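Local coordinates for 16S rRNA methylase (PDB 7JLZ), which probably methylates N1 of an adenine in the aminoglycoside-binding region of 16S ribosomal RNA, using S-adenosylmethionine, and thereby confers aminoglycoside resistance, at residues 2-7 / 63-68; 25-30 / 50-55; 41-46 / 73-78; 93-98 / 124-129. All blocks are in the same frame, centred on the assembly; numbering follows the deposited sequence.

Contact 1. Residues 2-7 / 63-68. With SO4 (sulfate ion), chain B.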
loop_
_atom_site.group_PDB
_atom_site.type_symbol
_atom_site.label_atom_id
_atom_site.label_comp_id
_atom_site.label_asym_id
_atom_site.label_seq_id
_atom_site.Cartn_x
_atom_site.Cartn_y
_atom_site.Cartn_z
ATOM N N LYS A 2 9.704 12.403 -7.442
ATOM C CA LYS A 2 10.680 11.703 -8.265
ATOM C C LYS A 2 10.091 10.372 -8.723
ATOM O O LYS A 2 9.815 9.496 -7.897
ATOM C CB LYS A 2 11.982 11.496 -7.490
ATOM C CG LYS A 2 12.692 12.797 -7.078
ATOM C CD LYS A 2 13.164 13.614 -8.275
ATOM C CE LYS A 2 14.055 14.821 -7.852
ATOM N NZ LYS A 2 13.334 15.829 -7.023
ATOM N N VAL A 3 9.893 10.237 -10.037
ATOM C CA VAL A 3 9.298 9.055 -10.654
ATOM C C VAL A 3 10.419 8.137 -11.119
ATOM O O VAL A 3 11.368 8.594 -11.769
ATOM C CB VAL A 3 8.374 9.457 -11.818
ATOM C CG1 VAL A 3 7.931 8.257 -12.621
ATOM C CG2 VAL A 3 7.144 10.223 -11.284
ATOM N N VAL A 4 10.322 6.852 -10.779
ATOM C CA VAL A 4 11.338 5.864 -11.117
ATOM C C VAL A 4 10.972 5.182 -12.428
ATOM O O VAL A 4 9.849 4.693 -12.598
ATOM C CB VAL A 4 11.496 4.820 -9.996
ATOM C CG1 VAL A 4 12.527 3.747 -10.387
ATOM C CG2 VAL A 4 11.873 5.482 -8.673
ATOM N N THR A 5 11.940 5.104 -13.340
ATOM C CA THR A 5 11.800 4.342 -14.584
ATOM C C THR A 5 13.128 3.623 -14.809
ATOM O O THR A 5 14.098 4.238 -15.261
ATOM C CB THR A 5 11.443 5.236 -15.767
ATOM O OG1 THR A 5 10.184 5.877 -15.526
ATOM C CG2 THR A 5 11.335 4.422 -17.030
ATOM N N GLY A 6 13.171 2.340 -14.473
ATOM C CA GLY A 6 14.419 1.599 -14.591
ATOM C C GLY A 6 15.477 2.188 -13.677
ATOM O O GLY A 6 15.225 2.495 -12.505
ATOM N N LYS A 7 16.665 2.395 -14.227
ATOM C CA LYS A 7 17.780 2.927 -13.457
ATOM C C LYS A 7 17.750 4.443 -13.351
ATOM O O LYS A 7 18.726 5.035 -12.878
ATOM C CB LYS A 7 19.107 2.470 -14.068
ATOM C CG LYS A 7 19.359 0.983 -13.890
ATOM C CD LYS A 7 20.808 0.616 -14.174
ATOM C CE LYS A 7 21.034 -0.875 -13.980
ATOM N NZ LYS A 7 22.479 -1.227 -14.054
ATOM N N ASN A 63 13.097 -2.854 -11.561
ATOM C CA ASN A 63 12.675 -3.930 -12.465
ATOM C C ASN A 63 11.247 -3.717 -12.970
ATOM O O ASN A 63 11.000 -3.725 -14.183
ATOM C CB ASN A 63 12.799 -5.285 -11.757
ATOM C CG ASN A 63 12.283 -6.449 -12.607
ATOM O OD1 ASN A 63 12.425 -6.454 -13.829
ATOM N ND2 ASN A 63 11.689 -7.441 -11.952
ATOM N N TYR A 64 10.285 -3.520 -12.058
ATOM C CA TYR A 64 8.890 -3.422 -12.487
ATOM C C TYR A 64 8.565 -2.081 -13.132
ATOM O O TYR A 64 7.659 -2.020 -13.970
ATOM C CB TYR A 64 7.932 -3.710 -11.319
ATOM C CG TYR A 64 7.682 -5.208 -11.234
ATOM C CD1 TYR A 64 6.852 -5.844 -12.160
ATOM C CD2 TYR A 64 8.322 -5.988 -10.287
ATOM C CE1 TYR A 64 6.646 -7.228 -12.126
ATOM C CE2 TYR A 64 8.129 -7.385 -10.242
ATOM C CZ TYR A 64 7.280 -7.989 -11.160
ATOM O OH TYR A 64 7.087 -9.362 -11.128
ATOM N N SER A 65 9.268 -1.003 -12.780
ATOM C CA SER A 65 9.025 0.242 -13.507
ATOM C C SER A 65 9.515 0.130 -14.943
ATOM O O SER A 65 8.904 0.692 -15.860
ATOM C CB SER A 65 9.683 1.431 -12.798
ATOM O OG SER A 65 11.076 1.224 -12.609
ATOM N N ARG A 66 10.620 -0.594 -15.156
ATOM C CA ARG A 66 11.111 -0.819 -16.512
ATOM C C ARG A 66 10.168 -1.740 -17.278
ATOM O O ARG A 66 9.840 -1.472 -18.439
ATOM C CB ARG A 66 12.527 -1.393 -16.464
ATOM C CG ARG A 66 13.119 -1.689 -17.828
ATOM C CD ARG A 66 14.368 -2.561 -17.723
ATOM N NE ARG A 66 15.429 -1.924 -16.946
ATOM C CZ ARG A 66 15.888 -2.379 -15.783
ATOM N NH1 ARG A 66 15.387 -3.487 -15.246
ATOM N NH2 ARG A 66 16.868 -1.730 -15.166
ATOM N N LYS A 67 9.722 -2.830 -16.644
ATOM C CA LYS A 67 8.741 -3.715 -17.275
ATOM C C LYS A 67 7.490 -2.950 -17.676
ATOM O O LYS A 67 6.970 -3.122 -18.784
ATOM C CB LYS A 67 8.356 -4.858 -16.332
ATOM C CG LYS A 67 9.239 -6.072 -16.397
ATOM C CD LYS A 67 8.731 -7.178 -15.471
ATOM C CE LYS A 67 7.393 -7.733 -15.928
ATOM N NZ LYS A 67 7.503 -8.683 -17.076
ATOM N N SER A 68 6.972 -2.124 -16.763
ATOM C CA SER A 68 5.750 -1.378 -17.035
ATOM C C SER A 68 5.930 -0.443 -18.221
ATOM O O SER A 68 5.034 -0.308 -19.061
ATOM C CB SER A 68 5.336 -0.592 -15.787
ATOM O OG SER A 68 5.164 -1.470 -14.693
HETATM S S SO4 B . 17.335 1.095 -17.836
HETATM O O1 SO4 B . 17.897 0.099 -16.966
HETATM O O2 SO4 B . 16.245 0.525 -18.579
HETATM O O3 SO4 B . 18.346 1.559 -18.748
HETATM O O4 SO4 B . 16.854 2.200 -17.051
#
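With chi1 at 56°, Ser-65 holds OG between its backbone N and carbonyl carbon, while the Arg-66 chain runs out with CG anti to the backbone N and then bends at chi3 (-61°), swinging its guanidinium back over the Gly-6 turn. The serine hydroxyl thus meets the end of the strand and accepts a hydrogen bond from the amide of Gly-6, N to OG 3.0 Å. OG also reaches the carbonyls of Leu-61 and Glu-62 one turn back, its one hydrogen directed to or shared between them, so a buried hydroxyl ties the helix backbone to the turn. Beside this bond, Ser-65 CB rests against Val-4 O at 3.3 Å.

Above it, Gly-6 CA lies over one face of the Arg-66 guanidinium, and Lys-7 CG comes to its edge, 3.9 Å from NH2 of Arg-66. A sulfate ion, probably from the crystallisation liquor, bridges the two segments. Arg-66 NH2 reaches its O1 at 2.8 Å and Arg-66 NE bonds both O1 and O2, while the backbone N of Lys-7 donates to O4 at 2.8 Å with an N-H...O angle of 166°. One guanidinium and one backbone amide therefore hold the anion. Arg-66 NH2 has a second anionic partner in Glu-62.

The contact seats the N-terminal beta hairpin 2-5/8-11 on helix 58-70, while Val-4 pairs by backbone with Tyr-78 of strand 76-80 and its side chain packs on Leu-61 and Leu-80.

Contact 2. Residues 25-30 / 50-55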
loop_
_atom_site.group_PDB
_atom_site.type_symbol
_atom_site.label_atom_id
_atom_site.label_comp_id
_atom_site.label_asym_id
_atom_site.label_seq_id
_atom_site.Cartn_x
_atom_site.Cartn_y
_atom_site.Cartn_z
ATOM N N LYS A 25 -10.524 7.449 -13.556
ATOM C CA LYS A 25 -11.681 7.533 -12.673
ATOM C C LYS A 25 -11.385 7.065 -11.254
ATOM O O LYS A 25 -12.098 7.463 -10.326
ATOM C CB LYS A 25 -12.839 6.716 -13.250
ATOM C CG LYS A 25 -13.387 7.291 -14.547
ATOM C CD LYS A 25 -13.830 8.735 -14.349
ATOM C CE LYS A 25 -13.965 9.476 -15.676
ATOM N NZ LYS A 25 -12.639 9.869 -16.239
ATOM N N LYS A 26 -10.359 6.234 -11.068
ATOM C CA LYS A 26 -9.911 5.775 -9.760
ATOM C C LYS A 26 -8.398 5.861 -9.690
ATOM O O LYS A 26 -7.705 5.536 -10.660
ATOM C CB LYS A 26 -10.296 4.316 -9.470
ATOM C CG LYS A 26 -11.766 3.959 -9.463
ATOM C CD LYS A 26 -11.878 2.455 -9.150
ATOM C CE LYS A 26 -13.319 1.961 -9.067
ATOM N NZ LYS A 26 -13.958 1.821 -10.405
ATOM N N VAL A 27 -7.889 6.256 -8.525
ATOM C CA VAL A 27 -6.461 6.262 -8.234
ATOM C C VAL A 27 -6.235 5.395 -7.005
ATOM O O VAL A 27 -6.983 5.492 -6.024
ATOM C CB VAL A 27 -5.930 7.689 -8.009
ATOM C CG1 VAL A 27 -4.467 7.665 -7.579
ATOM C CG2 VAL A 27 -6.116 8.527 -9.267
ATOM N N GLU A 28 -5.234 4.520 -7.076
ATOM C CA GLU A 28 -4.854 3.673 -5.959
ATOM C C GLU A 28 -3.378 3.875 -5.649
ATOM O O GLU A 28 -2.538 3.858 -6.555
ATOM C CB GLU A 28 -5.133 2.192 -6.255
ATOM C CG GLU A 28 -4.628 1.282 -5.132
ATOM C CD GLU A 28 -5.110 -0.149 -5.268
ATOM O OE1 GLU A 28 -6.222 -0.355 -5.789
ATOM O OE2 GLU A 28 -4.356 -1.066 -4.847
ATOM N N VAL A 29 -3.062 4.081 -4.375
ATOM C CA VAL A 29 -1.684 4.200 -3.910
ATOM C C VAL A 29 -1.338 2.925 -3.156
ATOM O O VAL A 29 -2.099 2.500 -2.280
ATOM C CB VAL A 29 -1.497 5.441 -3.017
ATOM C CG1 VAL A 29 -0.127 5.431 -2.358
ATOM C CG2 VAL A 29 -1.741 6.721 -3.853
ATOM N N ASP A 30 -0.181 2.342 -3.471
ATOM C CA ASP A 30 0.230 1.032 -2.958
ATOM C C ASP A 30 1.557 1.160 -2.219
ATOM O O ASP A 30 2.577 1.502 -2.826
ATOM C CB ASP A 30 0.356 0.033 -4.107
ATOM C CG ASP A 30 -0.959 -0.229 -4.771
ATOM O OD1 ASP A 30 -1.919 -0.518 -4.035
ATOM O OD2 ASP A 30 -1.055 -0.116 -6.007
ATOM N N LEU A 50 -5.485 4.108 -11.965
ATOM C CA LEU A 50 -4.065 4.434 -11.887
ATOM C C LEU A 50 -3.499 3.860 -10.593
ATOM O O LEU A 50 -4.003 4.157 -9.503
ATOM C CB LEU A 50 -3.852 5.947 -11.950
ATOM C CG LEU A 50 -2.407 6.443 -11.815
ATOM C CD1 LEU A 50 -1.544 5.986 -12.977
ATOM C CD2 LEU A 50 -2.400 7.978 -11.703
ATOM N N PHE A 51 -2.455 3.045 -10.702
ATOM C CA PHE A 51 -1.809 2.457 -9.536
ATOM C C PHE A 51 -0.450 3.106 -9.316
ATOM O O PHE A 51 0.374 3.162 -10.237
ATOM C CB PHE A 51 -1.653 0.937 -9.698
ATOM C CG PHE A 51 -2.971 0.206 -9.775
ATOM C CD1 PHE A 51 -3.631 0.073 -10.985
ATOM C CD2 PHE A 51 -3.558 -0.327 -8.633
ATOM C CE1 PHE A 51 -4.850 -0.578 -11.065
ATOM C CE2 PHE A 51 -4.787 -0.993 -8.713
ATOM C CZ PHE A 51 -5.429 -1.111 -9.930
ATOM N N ILE A 52 -0.204 3.554 -8.087
ATOM C CA ILE A 52 1.005 4.285 -7.738
ATOM C C ILE A 52 1.719 3.541 -6.623
ATOM O O ILE A 52 1.200 3.463 -5.506
ATOM C CB ILE A 52 0.685 5.716 -7.284
ATOM C CG1 ILE A 52 -0.165 6.406 -8.351
ATOM C CG2 ILE A 52 1.974 6.452 -6.971
ATOM C CD1 ILE A 52 -0.567 7.852 -7.995
ATOM N N GLY A 53 2.920 3.038 -6.901
ATOM C CA GLY A 53 3.760 2.442 -5.870
ATOM C C GLY A 53 4.757 3.456 -5.336
ATOM O O GLY A 53 5.346 4.217 -6.103
ATOM N N ILE A 54 4.960 3.452 -4.014
ATOM C CA ILE A 54 5.899 4.366 -3.360
ATOM C C ILE A 54 6.842 3.573 -2.464
ATOM O O ILE A 54 6.391 2.910 -1.522
ATOM C CB ILE A 54 5.166 5.437 -2.536
ATOM C CG1 ILE A 54 4.074 6.093 -3.389
ATOM C CG2 ILE A 54 6.155 6.492 -2.029
ATOM C CD1 ILE A 54 3.204 7.086 -2.597
ATOM N N GLU A 55 8.139 3.657 -2.742
ATOM C CA GLU A 55 9.176 3.011 -1.949
ATOM C C GLU A 55 10.400 3.910 -1.835
ATOM O O GLU A 55 10.630 4.769 -2.691
ATOM C CB GLU A 55 9.590 1.657 -2.551
ATOM C CG GLU A 55 8.440 0.656 -2.613
ATOM C CD GLU A 55 7.939 0.219 -1.238
ATOM O OE1 GLU A 55 8.742 0.176 -0.286
ATOM O OE2 GLU A 55 6.718 -0.066 -1.129
HETATM O O HOH W 1 4.932 0.036 -3.056
#
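The Phe-51 ring presents its CD2-CE2 edge to two carboxylates of the adjacent strand. Asp-30 OD2 meets this edge near the ring plane, 3.6 Å from CD2 of Phe-51, with the carboxylate turned only 16° from the ring. The Glu-28 carboxylate is tilted much more steeply, 66° to the ring, with OE1 3.3 Å from CE2 of Phe-51. Helix 37-45 packs on the Phe-51 ring through Asn-42 and Ala-43.

Beneath the side chains, strands 26-31 and 49-55 run parallel, the segments 26-30 and 50-55 lying 21° apart, as the first two strands of a Rossmann-type beta-alpha-beta crossover through helix 37-45. Glu-28 is gripped from both its backbone ends: its N donates to Leu-50 O at 2.7 Å, nearly along the C=O axis, and its O receives Ile-52 N at 2.8 Å. The ladder continues from Asp-30 N to Ile-52 O and ends in a weak bond from Ile-54 N to Asp-30 O. On the other side of the sheet the packing is aliphatic, with Val-29 CG1 against Ile-54 CD1 at 3.7 Å and Val-27 CG1 against Ile-52 CD1.

At the strand ends a water donates to Asp-30 O and Glu-55 OE2, and Glu-55 also holds the backbone N of Gly-32 in the glycine-rich loop; in related methyltransferases this region binds the cofactor. The closeness of Glu-28 OE2 and Asp-30 OD1, 2.6 Å apart, suggests that one of these buried acids is protonated, with a probably raised pKa. Asp-30 OD2, with no polar partner, rests against the positively polarised C-H edge of Phe-51.

Contact 3. Residues 41-46 / 73-78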
loop_
_atom_site.group_PDB
_atom_site.type_symbol
_atom_site.label_atom_id
_atom_site.label_comp_id
_atom_site.label_asym_id
_atom_site.label_seq_id
_atom_site.Cartn_x
_atom_site.Cartn_y
_atom_site.Cartn_z
ATOM N N LYS A 41 0.986 -5.881 -11.573
ATOM C CA LYS A 41 -0.035 -6.897 -11.773
ATOM C C LYS A 41 -1.428 -6.286 -11.747
ATOM O O LYS A 41 -2.274 -6.610 -12.587
ATOM C CB LYS A 41 0.113 -7.982 -10.710
ATOM C CG LYS A 41 1.402 -8.784 -10.844
ATOM C CD LYS A 41 1.348 -9.752 -12.030
ATOM C CE LYS A 41 2.561 -10.685 -12.077
ATOM N NZ LYS A 41 2.440 -11.727 -13.156
ATOM N N ASN A 42 -1.678 -5.369 -10.810
ATOM C CA ASN A 42 -3.014 -4.798 -10.712
ATOM C C ASN A 42 -3.293 -3.823 -11.849
ATOM O O ASN A 42 -4.410 -3.803 -12.387
ATOM C CB ASN A 42 -3.206 -4.155 -9.338
ATOM C CG ASN A 42 -3.640 -5.173 -8.295
ATOM O OD1 ASN A 42 -2.866 -5.564 -7.428
ATOM N ND2 ASN A 42 -4.884 -5.625 -8.397
ATOM N N ALA A 43 -2.287 -3.049 -12.268
ATOM C CA ALA A 43 -2.459 -2.162 -13.420
ATOM C C ALA A 43 -2.852 -2.934 -14.676
ATOM O O ALA A 43 -3.754 -2.525 -15.415
ATOM C CB ALA A 43 -1.178 -1.367 -13.665
ATOM N N LYS A 44 -2.180 -4.061 -14.934
ATOM C CA LYS A 44 -2.518 -4.870 -16.105
ATOM C C LYS A 44 -3.960 -5.349 -16.067
ATOM O O LYS A 44 -4.583 -5.516 -17.117
ATOM C CB LYS A 44 -1.580 -6.072 -16.201
ATOM C CG LYS A 44 -0.197 -5.755 -16.717
ATOM C CD LYS A 44 0.688 -6.980 -16.577
ATOM C CE LYS A 44 0.174 -8.136 -17.402
ATOM N NZ LYS A 44 0.614 -8.022 -18.817
ATOM N N GLU A 45 -4.499 -5.591 -14.874
ATOM C CA GLU A 45 -5.837 -6.141 -14.719
ATOM C C GLU A 45 -6.933 -5.086 -14.687
ATOM O O GLU A 45 -8.100 -5.428 -14.905
ATOM C CB GLU A 45 -5.906 -6.972 -13.434
ATOM C CG GLU A 45 -5.046 -8.213 -13.476
ATOM C CD GLU A 45 -5.411 -9.122 -14.636
ATOM O OE1 GLU A 45 -4.582 -9.285 -15.558
ATOM O OE2 GLU A 45 -6.537 -9.661 -14.631
ATOM N N ASN A 46 -6.598 -3.822 -14.413
ATOM C CA ASN A 46 -7.601 -2.756 -14.277
ATOM C C ASN A 46 -7.083 -1.519 -15.009
ATOM O O ASN A 46 -6.469 -0.639 -14.400
ATOM C CB ASN A 46 -7.893 -2.452 -12.812
ATOM C CG ASN A 46 -8.218 -3.693 -12.006
ATOM O OD1 ASN A 46 -9.379 -4.096 -11.904
ATOM N ND2 ASN A 46 -7.191 -4.303 -11.416
ATOM N N ILE A 73 2.439 -0.387 -19.911
ATOM C CA ILE A 73 1.462 -0.422 -18.807
ATOM C C ILE A 73 1.448 0.988 -18.228
ATOM O O ILE A 73 2.075 1.295 -17.214
ATOM C CB ILE A 73 1.806 -1.487 -17.761
ATOM C CG1 ILE A 73 2.074 -2.843 -18.424
ATOM C CG2 ILE A 73 0.696 -1.600 -16.725
ATOM C CD1 ILE A 73 0.895 -3.407 -19.170
ATOM N N THR A 74 0.702 1.873 -18.895
ATOM C CA THR A 74 0.786 3.299 -18.611
ATOM C C THR A 74 0.045 3.709 -17.343
ATOM O O THR A 74 0.233 4.839 -16.876
ATOM C CB THR A 74 0.259 4.100 -19.805
ATOM O OG1 THR A 74 -0.989 3.548 -20.237
ATOM C CG2 THR A 74 1.251 4.045 -20.961
ATOM N N ASN A 75 -0.781 2.831 -16.775
ATOM C CA ASN A 75 -1.476 3.129 -15.531
ATOM C C ASN A 75 -0.739 2.594 -14.311
ATOM O O ASN A 75 -1.350 2.430 -13.247
ATOM C CB ASN A 75 -2.906 2.586 -15.577
ATOM C CG ASN A 75 -2.960 1.081 -15.787
ATOM O OD1 ASN A 75 -2.130 0.499 -16.494
ATOM N ND2 ASN A 75 -3.951 0.444 -15.176
ATOM N N ALA A 76 0.556 2.316 -14.448
ATOM C CA ALA A 76 1.421 1.959 -13.329
ATOM C C ALA A 76 2.525 3.003 -13.245
ATOM O O ALA A 76 3.227 3.240 -14.231
ATOM C CB ALA A 76 2.005 0.554 -13.506
ATOM N N ILE A 77 2.662 3.641 -12.086
ATOM C CA ILE A 77 3.720 4.616 -11.873
ATOM C C ILE A 77 4.385 4.328 -10.533
ATOM O O ILE A 77 3.750 3.830 -9.595
ATOM C CB ILE A 77 3.175 6.060 -11.954
ATOM C CG1 ILE A 77 4.318 7.072 -11.980
ATOM C CG2 ILE A 77 2.225 6.345 -10.819
ATOM C CD1 ILE A 77 3.839 8.498 -12.008
ATOM N N TYR A 78 5.690 4.616 -10.463
ATOM C CA TYR A 78 6.533 4.242 -9.335
ATOM C C TYR A 78 7.312 5.453 -8.850
ATOM O O TYR A 78 7.997 6.103 -9.643
ATOM C CB TYR A 78 7.503 3.114 -9.734
ATOM C CG TYR A 78 6.780 1.903 -10.284
ATOM C CD1 TYR A 78 6.398 1.839 -11.630
ATOM C CD2 TYR A 78 6.467 0.828 -9.461
ATOM C CE1 TYR A 78 5.714 0.743 -12.130
ATOM C CE2 TYR A 78 5.796 -0.288 -9.960
ATOM C CZ TYR A 78 5.423 -0.318 -11.295
ATOM O OH TYR A 78 4.753 -1.411 -11.803
#
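The methyl of Ala-43 is overlapped by two apolar groups at once: Ile-73 CG2 lies 3.6 Å from Ala-43 CB, and Ala-76 CB approaches the same methyl at 3.7 Å. The contact belongs to the Rossmann-type fold, where the C-terminal end of helix 37-45 packs on the type I beta turn from Ile-73 to Ala-76 that leads into strand 76-80, outermost of the seven-stranded sheet. Ile-73 spreads across the helix surface, for its second branch also finds a partner: CD1 crosses Lys-44 obliquely and touches the aliphatic CG of that lysine at 3.6 Å.

Asn-75 supplies the polar part. Its CG sits between the backbone N and the carbonyl carbon (chi1 59°), which carries the amide toward the helix end, where ND2 donates to Ala-43 O at 3.0 Å. The bond is nearly straight at 166° and lies in the amide plane, yet ND2 stands above the plane of the carbonyl. Ala-43 O also receives the backbone N of Asn-46. Asn-75 ND2 has its other acceptor in Thr-49 O, at the start of strand 49-55, so a single buried amide group links turn, helix end and neighbouring strand. The helix finishes with a local closure: Asn-46 turns its side chain back, and ND2 of Asn-46 donates to Asn-42 O at 3.0 Å, in the carbonyl plane and on a lone pair.

Contact 4. Residues 93-98 / 124-129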
loop_
_atom_site.group_PDB
_atom_site.type_symbol
_atom_site.label_atom_id
_atom_site.label_comp_id
_atom_site.label_asym_id
_atom_site.label_seq_id
_atom_site.Cartn_x
_atom_site.Cartn_y
_atom_site.Cartn_z
ATOM N N THR A 93 -5.108 12.284 -2.864
ATOM C CA THR A 93 -5.307 11.844 -4.244
ATOM C C THR A 93 -5.895 10.446 -4.394
ATOM O O THR A 93 -6.353 10.113 -5.491
ATOM C CB THR A 93 -3.985 11.879 -5.039
ATOM O OG1 THR A 93 -3.071 10.903 -4.523
ATOM C CG2 THR A 93 -3.343 13.268 -4.990
ATOM N N ALA A 94 -5.880 9.618 -3.354
ATOM C CA ALA A 94 -6.141 8.191 -3.501
ATOM C C ALA A 94 -7.597 7.847 -3.207
ATOM O O ALA A 94 -8.108 8.155 -2.128
ATOM C CB ALA A 94 -5.238 7.377 -2.577
ATOM N N ASP A 95 -8.243 7.173 -4.160
ATOM C CA ASP A 95 -9.523 6.533 -3.878
ATOM C C ASP A 95 -9.332 5.268 -3.051
ATOM O O ASP A 95 -10.230 4.873 -2.292
ATOM C CB ASP A 95 -10.242 6.206 -5.187
ATOM C CG ASP A 95 -10.530 7.443 -6.015
ATOM O OD1 ASP A 95 -11.394 8.253 -5.599
ATOM O OD2 ASP A 95 -9.877 7.616 -7.067
ATOM N N LYS A 96 -8.181 4.621 -3.193
ATOM C CA LYS A 96 -7.851 3.451 -2.394
ATOM C C LYS A 96 -6.378 3.496 -2.035
ATOM O O LYS A 96 -5.540 3.845 -2.868
ATOM C CB LYS A 96 -8.165 2.142 -3.119
ATOM C CG LYS A 96 -7.920 0.923 -2.223
ATOM C CD LYS A 96 -8.109 -0.402 -2.925
ATOM C CE LYS A 96 -7.925 -1.543 -1.927
ATOM N NZ LYS A 96 -8.068 -2.880 -2.563
ATOM N N LEU A 97 -6.078 3.131 -0.789
ATOM C CA LEU A 97 -4.723 3.045 -0.266
ATOM C C LEU A 97 -4.534 1.626 0.239
ATOM O O LEU A 97 -5.254 1.193 1.141
ATOM C CB LEU A 97 -4.498 4.047 0.869
ATOM C CG LEU A 97 -3.166 3.969 1.604
ATOM C CD1 LEU A 97 -1.996 4.216 0.664
ATOM C CD2 LEU A 97 -3.166 4.992 2.750
ATOM N N THR A 98 -3.594 0.903 -0.349
ATOM C CA THR A 98 -3.272 -0.445 0.108
ATOM C C THR A 98 -1.897 -0.430 0.761
ATOM O O THR A 98 -0.928 0.076 0.181
ATOM C CB THR A 98 -3.351 -1.447 -1.048
ATOM O OG1 THR A 98 -4.703 -1.471 -1.536
ATOM C CG2 THR A 98 -2.962 -2.878 -0.588
ATOM N N ILE A 124 -3.476 10.668 2.813
ATOM C CA ILE A 124 -3.365 10.221 1.433
ATOM C C ILE A 124 -4.751 10.041 0.814
ATOM O O ILE A 124 -4.952 10.303 -0.380
ATOM C CB ILE A 124 -2.545 8.912 1.386
ATOM C CG1 ILE A 124 -1.082 9.180 1.757
ATOM C CG2 ILE A 124 -2.648 8.232 0.002
ATOM C CD1 ILE A 124 -0.271 7.878 2.003
ATOM N N LEU A 125 -5.728 9.620 1.611
ATOM C CA LEU A 125 -7.026 9.208 1.095
ATOM C C LEU A 125 -7.925 10.398 0.793
ATOM O O LEU A 125 -7.928 11.389 1.526
ATOM C CB LEU A 125 -7.733 8.309 2.109
ATOM C CG LEU A 125 -7.234 6.877 2.170
ATOM C CD1 LEU A 125 -7.819 6.176 3.383
ATOM C CD2 LEU A 125 -7.650 6.188 0.892
ATOM N N LYS A 126 -8.720 10.271 -0.271
ATOM C CA LYS A 126 -9.866 11.149 -0.463
ATOM C C LYS A 126 -10.908 10.856 0.611
ATOM O O LYS A 126 -10.895 9.788 1.238
ATOM C CB LYS A 126 -10.481 10.941 -1.845
ATOM C CG LYS A 126 -9.571 11.221 -3.017
ATOM C CD LYS A 126 -10.369 11.112 -4.294
ATOM C CE LYS A 126 -9.603 11.613 -5.490
ATOM N NZ LYS A 126 -10.455 11.557 -6.709
ATOM N N SER A 127 -11.854 11.790 0.784
ATOM C CA SER A 127 -12.784 11.700 1.909
ATOM C C SER A 127 -13.523 10.366 1.932
ATOM O O SER A 127 -13.660 9.738 2.989
ATOM C CB SER A 127 -13.765 12.874 1.873
ATOM O OG SER A 127 -14.485 12.908 0.655
ATOM N N ASN A 128 -13.974 9.885 0.777
ATOM C CA ASN A 128 -14.682 8.612 0.737
ATOM C C ASN A 128 -13.773 7.458 0.323
ATOM O O ASN A 128 -14.244 6.482 -0.270
ATOM C CB ASN A 128 -15.894 8.706 -0.187
ATOM C CG ASN A 128 -16.988 7.731 0.197
ATOM O OD1 ASN A 128 -17.013 7.215 1.318
ATOM N ND2 ASN A 128 -17.905 7.474 -0.731
ATOM N N GLY A 129 -12.477 7.550 0.630
ATOM C CA GLY A 129 -11.543 6.527 0.211
ATOM C C GLY A 129 -11.573 5.303 1.103
ATOM O O GLY A 129 -12.115 5.317 2.207
HETATM O O HOH W 2 -9.509 10.038 -8.477
#
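Lys-126 runs extended from its strand along the 93-95 backbone and meets something at each step. CB lies 3.7 Å from Ala-94 O, and CG comes to 3.5 Å from that same oxygen. CD of Lys-126 then reaches OD1 of Asp-95 at 3.3 Å, while CE passes Thr-93 O at 3.6 Å. At the tip, NZ of Lys-126 forms a long salt bridge to Asp-95 OD1, 3.6 Å away. The Lys-126 and Asp-95 side chains run alongside each other in the same direction, and a water joins their ends, accepting from Lys-126 NZ at 2.5 Å and donating to Asp-95 OD2.

The backbone fixes this alignment as a short parallel bridge. Lys-126 N donates to Ala-94 O at 2.9 Å, almost straight at 176° but from above the carbonyl plane, and Ala-94 N donates in turn to Ile-124 O. Under the bridge, Leu-125 CD2 wedges against Leu-97 CB at 3.8 Å, while Ile-124 crosses Leu-97 at about a right angle and sets CG2 against Ala-94 CB. A type I turn from Lys-126 to Gly-129 then folds the chain back, bringing Gly-129 CA beside Asp-95 O.

The contact joins the end of helix 120-124 to the start of strand 94-100, at the N-terminal ends of the sheet strands, the opposite end from the usual cofactor site of Rossmann-type methyltransferases. Asp-95 OD2 also accepts from Val-27 N, so the carboxylate is shared between a backbone amide and a water-mediated lysine; both would favour its ionised form, while the direct ion pair is probably weak.

Overall arrangement
Contacts 2 and 4 are buried and share neighbouring strands of the central sheet, joined by Asp-95 OD2 at Val-27 N. Contacts 1 and 3 lie farther from the chain centre and are only partly buried; contact 1 places the N-terminal hairpin against helix 58-70, contact 3 packs helix 37-45 on the turn leading into strand 76-80, and they touch where Val-4 pairs with Tyr-78. Contact 3 also borders contact 2 through Phe-51. The chemistry follows place: a backbone ladder and closely spaced acids in contact 2, methyl packing and one amide in contact 3, a short backbone bridge over aliphatic packing with a long, water-bridged ion pair in contact 4, and a surface anion site in contact 1.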